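Local coordinates for protein GEO10716p1 (Drosophila melanogaster, PDB 7BTG) that probably removes phosphate from phosphorylated arginine residues of proteins, as an arginine phosphatase of the low molecular weight protein tyrosine phosphatase family, at residues G112-I123 with Q141-H152. The protein carries 1 engineered substitution. Numbering follows the deposited sequence.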
ATOM      1  N   GLY A 112      -8.422  -0.920  -2.110  1.00 29.02           N
ATOM      2  CA  GLY A 112      -9.412  -1.961  -2.274  1.00 28.26           C
ATOM      3  C   GLY A 112     -10.579  -1.571  -3.142  1.00 31.52           C
ATOM      4  O   GLY A 112     -11.367  -2.446  -3.503  1.00 32.74           O
ATOM      5  N   SER A 113     -10.702  -0.295  -3.506  1.00 32.71           N
ATOM      6  CA  SER A 113     -11.747   0.084  -4.453  1.00 36.41           C
ATOM      7  C   SER A 113     -11.508  -0.518  -5.831  1.00 36.11           C
ATOM      8  O   SER A 113     -12.419  -0.501  -6.664  1.00 39.66           O
ATOM      9  CB  SER A 113     -11.869   1.616  -4.553  1.00 31.37           C
ATOM     10  OG  SER A 113     -10.837   2.194  -5.334  1.00 34.25           O
ATOM     11  N   TYR A 114     -10.308  -1.042  -6.098  1.00 36.40           N
ATOM     12  CA  TYR A 114     -10.073  -1.735  -7.358  1.00 33.13           C
ATOM     13  C   TYR A 114     -10.552  -3.173  -7.335  1.00 34.59           C
ATOM     14  O   TYR A 114     -10.611  -3.799  -8.397  1.00 34.07           O
ATOM     15  CB  TYR A 114      -8.594  -1.693  -7.729  1.00 28.98           C
ATOM     16  CG  TYR A 114      -8.186  -0.338  -8.199  1.00 29.72           C
ATOM     17  CD1 TYR A 114      -8.296   0.016  -9.529  1.00 35.61           C
ATOM     18  CD2 TYR A 114      -7.742   0.619  -7.298  1.00 34.89           C
ATOM     19  CE1 TYR A 114      -7.949   1.282  -9.962  1.00 39.19           C
ATOM     20  CE2 TYR A 114      -7.399   1.881  -7.713  1.00 34.83           C
ATOM     21  CZ  TYR A 114      -7.502   2.213  -9.045  1.00 38.07           C
ATOM     22  OH  TYR A 114      -7.148   3.475  -9.452  1.00 34.18           O
ATOM     23  N   ILE A 115     -10.894  -3.714  -6.167  1.00 31.20           N
ATOM     24  CA  ILE A 115     -11.368  -5.092  -6.127  1.00 36.17           C
ATOM     25  C   ILE A 115     -12.649  -5.238  -6.939  1.00 41.16           C
ATOM     26  O   ILE A 115     -12.836  -6.228  -7.659  1.00 42.26           O
ATOM     27  CB  ILE A 115     -11.565  -5.560  -4.672  1.00 37.57           C
ATOM     28  CG1 ILE A 115     -10.210  -5.748  -3.997  1.00 37.75           C
ATOM     29  CG2 ILE A 115     -12.339  -6.877  -4.642  1.00 37.34           C
ATOM     30  CD1 ILE A 115     -10.292  -6.461  -2.666  1.00 36.33           C
ATOM     31  N   GLY A 116     -13.539  -4.250  -6.853  1.00 39.27           N
ATOM     32  CA  GLY A 116     -14.787  -4.278  -7.581  1.00 38.19           C
ATOM     33  C   GLY A 116     -15.951  -4.862  -6.820  1.00 43.30           C
ATOM     34  O   GLY A 116     -17.032  -5.017  -7.399  1.00 52.86           O
ATOM     35  N   ARG A 117     -15.760  -5.225  -5.555  1.00 42.19           N
ATOM     36  CA  ARG A 117     -16.839  -5.679  -4.685  1.00 45.44           C
ATOM     37  C   ARG A 117     -16.803  -4.804  -3.448  1.00 44.84           C
ATOM     38  O   ARG A 117     -15.906  -4.957  -2.612  1.00 48.81           O
ATOM     39  CB  ARG A 117     -16.678  -7.151  -4.308  1.00 47.04           C
ATOM     40  CG  ARG A 117     -16.469  -8.057  -5.495  1.00 46.12           C
ATOM     41  CD  ARG A 117     -16.405  -9.513  -5.087  1.00 49.68           C
ATOM     42  NE  ARG A 117     -15.199  -9.839  -4.321  1.00 45.96           N
ATOM     43  CZ  ARG A 117     -13.985 -10.009  -4.845  1.00 50.09           C
ATOM     44  NH1 ARG A 117     -13.773  -9.869  -6.152  1.00 46.73           N
ATOM     45  NH2 ARG A 117     -12.964 -10.307  -4.054  1.00 52.36           N
ATOM     46  N   LYS A 118     -17.768  -3.890  -3.333  1.00 46.52           N
ATOM     47  CA  LYS A 118     -17.768  -2.948  -2.219  1.00 45.10           C
ATOM     48  C   LYS A 118     -17.722  -3.654  -0.875  1.00 38.18           C
ATOM     49  O   LYS A 118     -17.136  -3.131   0.079  1.00 46.28           O
ATOM     50  CB  LYS A 118     -18.991  -2.030  -2.294  1.00 48.32           C
ATOM     51  CG  LYS A 118     -18.760  -0.769  -3.118  1.00 49.72           C
ATOM     52  N   GLU A 119     -18.297  -4.845  -0.772  1.00 43.09           N
ATOM     53  CA  GLU A 119     -18.201  -5.523   0.514  1.00 42.64           C
ATOM     54  C   GLU A 119     -16.795  -6.048   0.791  1.00 44.64           C
ATOM     55  O   GLU A 119     -16.556  -6.588   1.875  1.00 41.84           O
ATOM     56  CB  GLU A 119     -19.230  -6.660   0.598  1.00 46.08           C
ATOM     57  CG  GLU A 119     -18.869  -7.940  -0.159  1.00 50.89           C
ATOM     58  CD  GLU A 119     -19.339  -7.934  -1.612  1.00 54.85           C
ATOM     59  OE1 GLU A 119     -19.786  -6.870  -2.111  1.00 54.89           O
ATOM     60  OE2 GLU A 119     -19.260  -9.003  -2.254  1.00 56.90           O
ATOM     61  N   ASP A 120     -15.855  -5.878  -0.143  1.00 43.41           N
ATOM     62  CA  ASP A 120     -14.465  -6.273   0.048  1.00 42.40           C
ATOM     63  C   ASP A 120     -13.508  -5.099  -0.123  1.00 39.46           C
ATOM     64  O   ASP A 120     -12.308  -5.307  -0.323  1.00 36.45           O
ATOM     65  CB  ASP A 120     -14.104  -7.405  -0.912  1.00 42.28           C
ATOM     66  CG  ASP A 120     -14.439  -8.753  -0.340  1.00 51.27           C
ATOM     67  OD1 ASP A 120     -13.611  -9.287   0.433  1.00 58.15           O
ATOM     68  OD2 ASP A 120     -15.542  -9.262  -0.637  1.00 56.67           O
ATOM     69  N   GLU A 121     -14.036  -3.875  -0.047  1.00 38.96           N
ATOM     70  CA  GLU A 121     -13.257  -2.657  -0.260  1.00 33.92           C
ATOM     71  C   GLU A 121     -12.156  -2.481   0.787  1.00 30.70           C
ATOM     72  O   GLU A 121     -11.067  -1.977   0.480  1.00 29.71           O
ATOM     73  CB  GLU A 121     -14.199  -1.455  -0.193  1.00 31.40           C
ATOM     74  CG  GLU A 121     -14.561  -0.776  -1.467  1.00 43.21           C
ATOM     75  CD  GLU A 121     -15.032   0.641  -1.199  1.00 44.85           C
ATOM     76  OE1 GLU A 121     -15.659   0.878  -0.134  1.00 39.70           O
ATOM     77  OE2 GLU A 121     -14.748   1.526  -2.033  1.00 56.89           O
ATOM     78  N   ILE A 122     -12.443  -2.828   2.037  1.00 26.88           N
ATOM     79  CA  ILE A 122     -11.638  -2.396   3.177  1.00 33.34           C
ATOM     80  C   ILE A 122     -10.580  -3.449   3.502  1.00 29.68           C
ATOM     81  O   ILE A 122     -10.898  -4.599   3.811  1.00 29.21           O
ATOM     82  CB  ILE A 122     -12.523  -2.124   4.410  1.00 32.49           C
ATOM     83  CG1 ILE A 122     -13.682  -1.189   4.073  1.00 30.36           C
ATOM     84  CG2 ILE A 122     -11.702  -1.496   5.518  1.00 32.98           C
ATOM     85  CD1 ILE A 122     -13.240   0.223   3.708  1.00 34.83           C
ATOM     86  N   ILE A 123      -9.322  -3.041   3.508  1.00 31.77           N
ATOM     87  CA  ILE A 123      -8.227  -3.926   3.864  1.00 29.12           C
ATOM     88  C   ILE A 123      -7.881  -3.675   5.325  1.00 27.21           C
ATOM     89  O   ILE A 123      -7.258  -2.666   5.654  1.00 32.33           O
ATOM     90  CB  ILE A 123      -7.036  -3.710   2.930  1.00 24.24           C
ATOM     91  CG1 ILE A 123      -7.564  -3.767   1.502  1.00 27.77           C
ATOM     92  CG2 ILE A 123      -5.997  -4.762   3.170  1.00 29.43           C
ATOM     93  CD1 ILE A 123      -6.543  -3.939   0.441  1.00 24.13           C
ATOM     94  N   GLN A 141      -6.644  -9.645  -0.679  1.00 32.95           N
ATOM     95  CA  GLN A 141      -7.213  -8.357  -1.075  1.00 33.70           C
ATOM     96  C   GLN A 141      -6.177  -7.478  -1.758  1.00 29.51           C
ATOM     97  O   GLN A 141      -6.483  -6.793  -2.739  1.00 30.03           O
ATOM     98  CB  GLN A 141      -7.778  -7.613   0.133  1.00 30.62           C
ATOM     99  CG  GLN A 141      -9.200  -7.918   0.530  1.00 32.71           C
ATOM    100  CD  GLN A 141      -9.508  -7.408   1.946  1.00 34.66           C
ATOM    101  OE1 GLN A 141      -8.776  -7.691   2.884  1.00 36.00           O
ATOM    102  NE2 GLN A 141     -10.586  -6.641   2.090  1.00 34.35           N
ATOM    103  N   ILE A 142      -4.951  -7.464  -1.242  1.00 32.03           N
ATOM    104  CA  ILE A 142      -3.932  -6.597  -1.818  1.00 29.52           C
ATOM    105  C   ILE A 142      -3.521  -7.113  -3.193  1.00 28.40           C
ATOM    106  O   ILE A 142      -3.330  -6.334  -4.136  1.00 25.61           O
ATOM    107  CB  ILE A 142      -2.728  -6.473  -0.862  1.00 24.94           C
ATOM    108  CG1 ILE A 142      -3.089  -5.660   0.390  1.00 30.19           C
ATOM    109  CG2 ILE A 142      -1.580  -5.803  -1.560  1.00 24.35           C
ATOM    110  CD1 ILE A 142      -2.109  -5.858   1.566  1.00 28.27           C
ATOM    111  N   LEU A 143      -3.392  -8.430  -3.330  1.00 29.92           N
ATOM    112  CA  LEU A 143      -3.000  -9.011  -4.608  1.00 30.89           C
ATOM    113  C   LEU A 143      -4.040  -8.719  -5.690  1.00 34.25           C
ATOM    114  O   LEU A 143      -3.701  -8.207  -6.761  1.00 33.51           O
ATOM    115  CB  LEU A 143      -2.792 -10.515  -4.447  1.00 32.19           C
ATOM    116  CG  LEU A 143      -2.377 -11.280  -5.698  1.00 36.58           C
ATOM    117  CD1 LEU A 143      -1.174 -10.607  -6.337  1.00 32.37           C
ATOM    118  CD2 LEU A 143      -2.060 -12.698  -5.299  1.00 36.15           C
ATOM    119  N   GLU A 144      -5.321  -9.008  -5.424  1.00 29.29           N
ATOM    120  CA  GLU A 144      -6.326  -8.721  -6.441  1.00 34.57           C
ATOM    121  C   GLU A 144      -6.369  -7.236  -6.744  1.00 37.28           C
ATOM    122  O   GLU A 144      -6.430  -6.841  -7.920  1.00 34.64           O
ATOM    123  CB  GLU A 144      -7.712  -9.210  -6.023  1.00 35.43           C
ATOM    124  CG  GLU A 144      -8.765  -8.978  -7.124  1.00 36.72           C
ATOM    125  CD  GLU A 144     -10.155  -9.496  -6.758  1.00 46.44           C
ATOM    126  OE1 GLU A 144     -10.279 -10.208  -5.734  1.00 44.29           O
ATOM    127  OE2 GLU A 144     -11.123  -9.194  -7.502  1.00 48.71           O
ATOM    128  N   SER A 145      -6.308  -6.400  -5.691  1.00 32.09           N
ATOM    129  CA  SER A 145      -6.356  -4.951  -5.862  1.00 28.95           C
ATOM    130  C   SER A 145      -5.253  -4.473  -6.789  1.00 26.06           C
ATOM    131  O   SER A 145      -5.505  -3.698  -7.716  1.00 30.10           O
ATOM    132  CB  SER A 145      -6.234  -4.238  -4.505  1.00 30.56           C
ATOM    133  OG  SER A 145      -7.259  -4.604  -3.605  1.00 27.16           O
ATOM    134  N   CYS A 146      -4.012  -4.899  -6.538  1.00 25.27           N
ATOM    135  CA  CYS A 146      -2.920  -4.504  -7.423  1.00 28.95           C
ATOM    136  C   CYS A 146      -3.134  -5.036  -8.841  1.00 31.46           C
ATOM    137  O   CYS A 146      -2.787  -4.372  -9.826  1.00 30.87           O
ATOM    138  CB  CYS A 146      -1.577  -5.011  -6.884  1.00 34.66           C
ATOM    139  SG  CYS A 146      -0.962  -4.220  -5.383  1.00 35.06           S
ATOM    140  N   GLU A 147      -3.658  -6.254  -8.966  1.00 32.56           N
ATOM    141  CA  GLU A 147      -3.865  -6.821 -10.296  1.00 35.93           C
ATOM    142  C   GLU A 147      -4.858  -5.997 -11.100  1.00 34.84           C
ATOM    143  O   GLU A 147      -4.576  -5.603 -12.237  1.00 37.47           O
ATOM    144  CB  GLU A 147      -4.341  -8.258 -10.179  1.00 34.96           C
ATOM    145  CG  GLU A 147      -3.356  -9.116  -9.469  1.00 40.55           C
ATOM    146  CD  GLU A 147      -3.303 -10.491 -10.015  1.00 40.45           C
ATOM    147  OE1 GLU A 147      -3.112 -10.629 -11.239  1.00 44.75           O
ATOM    148  OE2 GLU A 147      -3.481 -11.431  -9.215  1.00 49.60           O
ATOM    149  N   ARG A 148      -6.028  -5.715 -10.526  1.00 28.00           N
ATOM    150  CA  ARG A 148      -7.000  -4.930 -11.279  1.00 37.33           C
ATOM    151  C   ARG A 148      -6.507  -3.513 -11.514  1.00 34.29           C
ATOM    152  O   ARG A 148      -6.800  -2.926 -12.559  1.00 36.54           O
ATOM    153  CB  ARG A 148      -8.353  -4.947 -10.570  1.00 33.88           C
ATOM    154  CG  ARG A 148      -8.876  -6.358 -10.458  1.00 34.58           C
ATOM    155  CD  ARG A 148     -10.349  -6.443 -10.271  1.00 30.75           C
ATOM    156  NE  ARG A 148     -10.746  -7.841 -10.139  1.00 42.09           N
ATOM    157  CZ  ARG A 148     -11.019  -8.646 -11.164  1.00 36.64           C
ATOM    158  NH1 ARG A 148     -10.948  -8.193 -12.403  1.00 39.36           N
ATOM    159  NH2 ARG A 148     -11.364  -9.905 -10.947  1.00 46.41           N
ATOM    160  N   PHE A 149      -5.724  -2.965 -10.585  1.00 32.98           N
ATOM    161  CA  PHE A 149      -5.171  -1.632 -10.789  1.00 36.61           C
ATOM    162  C   PHE A 149      -4.252  -1.590 -12.005  1.00 37.16           C
ATOM    163  O   PHE A 149      -4.304  -0.647 -12.803  1.00 34.06           O
ATOM    164  CB  PHE A 149      -4.422  -1.163  -9.541  1.00 32.46           C
ATOM    165  CG  PHE A 149      -3.506   0.009  -9.799  1.00 30.38           C
ATOM    166  CD1 PHE A 149      -2.129  -0.145  -9.760  1.00 34.56           C
ATOM    167  CD2 PHE A 149      -4.020   1.242 -10.116  1.00 31.18           C
ATOM    168  CE1 PHE A 149      -1.282   0.915  -9.994  1.00 31.84           C
ATOM    169  CE2 PHE A 149      -3.178   2.318 -10.366  1.00 31.80           C
ATOM    170  CZ  PHE A 149      -1.808   2.150 -10.308  1.00 36.39           C
ATOM    171  N   LEU A 150      -3.377  -2.591 -12.146  1.00 37.62           N
ATOM    172  CA  LEU A 150      -2.450  -2.593 -13.277  1.00 39.84           C
ATOM    173  C   LEU A 150      -3.204  -2.760 -14.590  1.00 45.65           C
ATOM    174  O   LEU A 150      -2.901  -2.088 -15.582  1.00 50.05           O
ATOM    175  CB  LEU A 150      -1.421  -3.710 -13.109  1.00 43.07           C
ATOM    176  CG  LEU A 150      -0.317  -3.591 -12.059  1.00 43.70           C
ATOM    177  CD1 LEU A 150       0.294  -4.959 -11.848  1.00 40.60           C
ATOM    178  CD2 LEU A 150       0.749  -2.598 -12.496  1.00 40.58           C
ATOM    179  N   GLN A 151      -4.200  -3.647 -14.596  1.00 44.03           N
ATOM    180  CA  GLN A 151      -5.065  -3.843 -15.749  1.00 45.51           C
ATOM    181  C   GLN A 151      -5.704  -2.543 -16.192  1.00 52.06           C
ATOM    182  O   GLN A 151      -5.930  -2.341 -17.389  1.00 57.64           O
ATOM    183  CB  GLN A 151      -6.136  -4.875 -15.400  1.00 41.44           C
ATOM    184  CG  GLN A 151      -7.064  -5.249 -16.529  1.00 56.06           C
ATOM    185  CD  GLN A 151      -8.476  -5.565 -16.047  1.00 61.01           C
ATOM    186  OE1 GLN A 151      -8.666  -6.365 -15.129  1.00 58.95           O
ATOM    187  NE2 GLN A 151      -9.471  -4.926 -16.660  1.00 58.70           N
ATOM    188  N   HIS A 152      -5.987  -1.639 -15.247  1.00 51.99           N
ATOM    189  CA  HIS A 152      -6.678  -0.399 -15.583  1.00 49.82           C
ATOM    190  C   HIS A 152      -5.724   0.686 -16.048  1.00 52.82           C
ATOM    191  O   HIS A 152      -6.097   1.506 -16.891  1.00 56.89           O
ATOM    192  CB  HIS A 152      -7.480   0.107 -14.383  1.00 51.77           C
ATOM    193  CG  HIS A 152      -8.598  -0.805 -13.974  1.00 53.87           C
ATOM    194  ND1 HIS A 152      -8.592  -2.160 -14.242  1.00 58.43           N
ATOM    195  CD2 HIS A 152      -9.762  -0.555 -13.327  1.00 55.98           C
ATOM    196  CE1 HIS A 152      -9.701  -2.706 -13.772  1.00 57.12           C
ATOM    197  NE2 HIS A 152     -10.428  -1.754 -13.212  1.00 61.87           N
TER
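Y114 lays one ring face over F149, whose CD2 comes within 3.8 Å of Y114 CZ. The planes stand at 77° with the F149 edge toward the tyrosine face, which defines a T-shaped pair; F149 CB adds a CH-pi contact near the ring normal. The edge of Y114 in turn points at the face of H152 in an offset edge-to-face arrangement, completing a three-ring cluster. With CG anti to its carbonyl carbon, Y114 reaches along the helix toward its C-terminal end, and its hydroxyl is hydrogen-bonded to Q109.

One turn back toward the N-terminus of the helix, I115 puts CG1 3.2 Å from S145 OG, while its CD1 rests on Q141 CG.

E144 lies extended, CG anti to the backbone N (chi1 -177°), and meets R117 end-on: NH1 to OE2 at 3.0 Å and NH2 to OE1 at 3.2 Å, with guanidinium and carboxylate planes 33° apart. OE2 takes NH1 on its syn lone pair and R148 NE on its anti lone pair, the latter nearly straight, so one carboxylate bridges two arginines. A glutamine here would remove the charge that both arginines share, and R117 would probably be freer to swing away from the helix.

At the other end, the Q141 amide ties down the loop: NE2 donates to I122 O (2.7 Å) and to D120 O (3.3 Å), each time from above the carbonyl plane. I123 CD1 packs on I142 CG1.

The contact thus packs the loop after edge strand 107-110 onto the C-terminal helix 133-154, within the helix-flanked parallel-sheet fold of the low molecular weight phosphatase family; I142 and C146 of that helix touch helix 13-27, while Y114 and F149 both reach aromatic residues Y81 and F83 of strand 81-84 in the central parallel sheet.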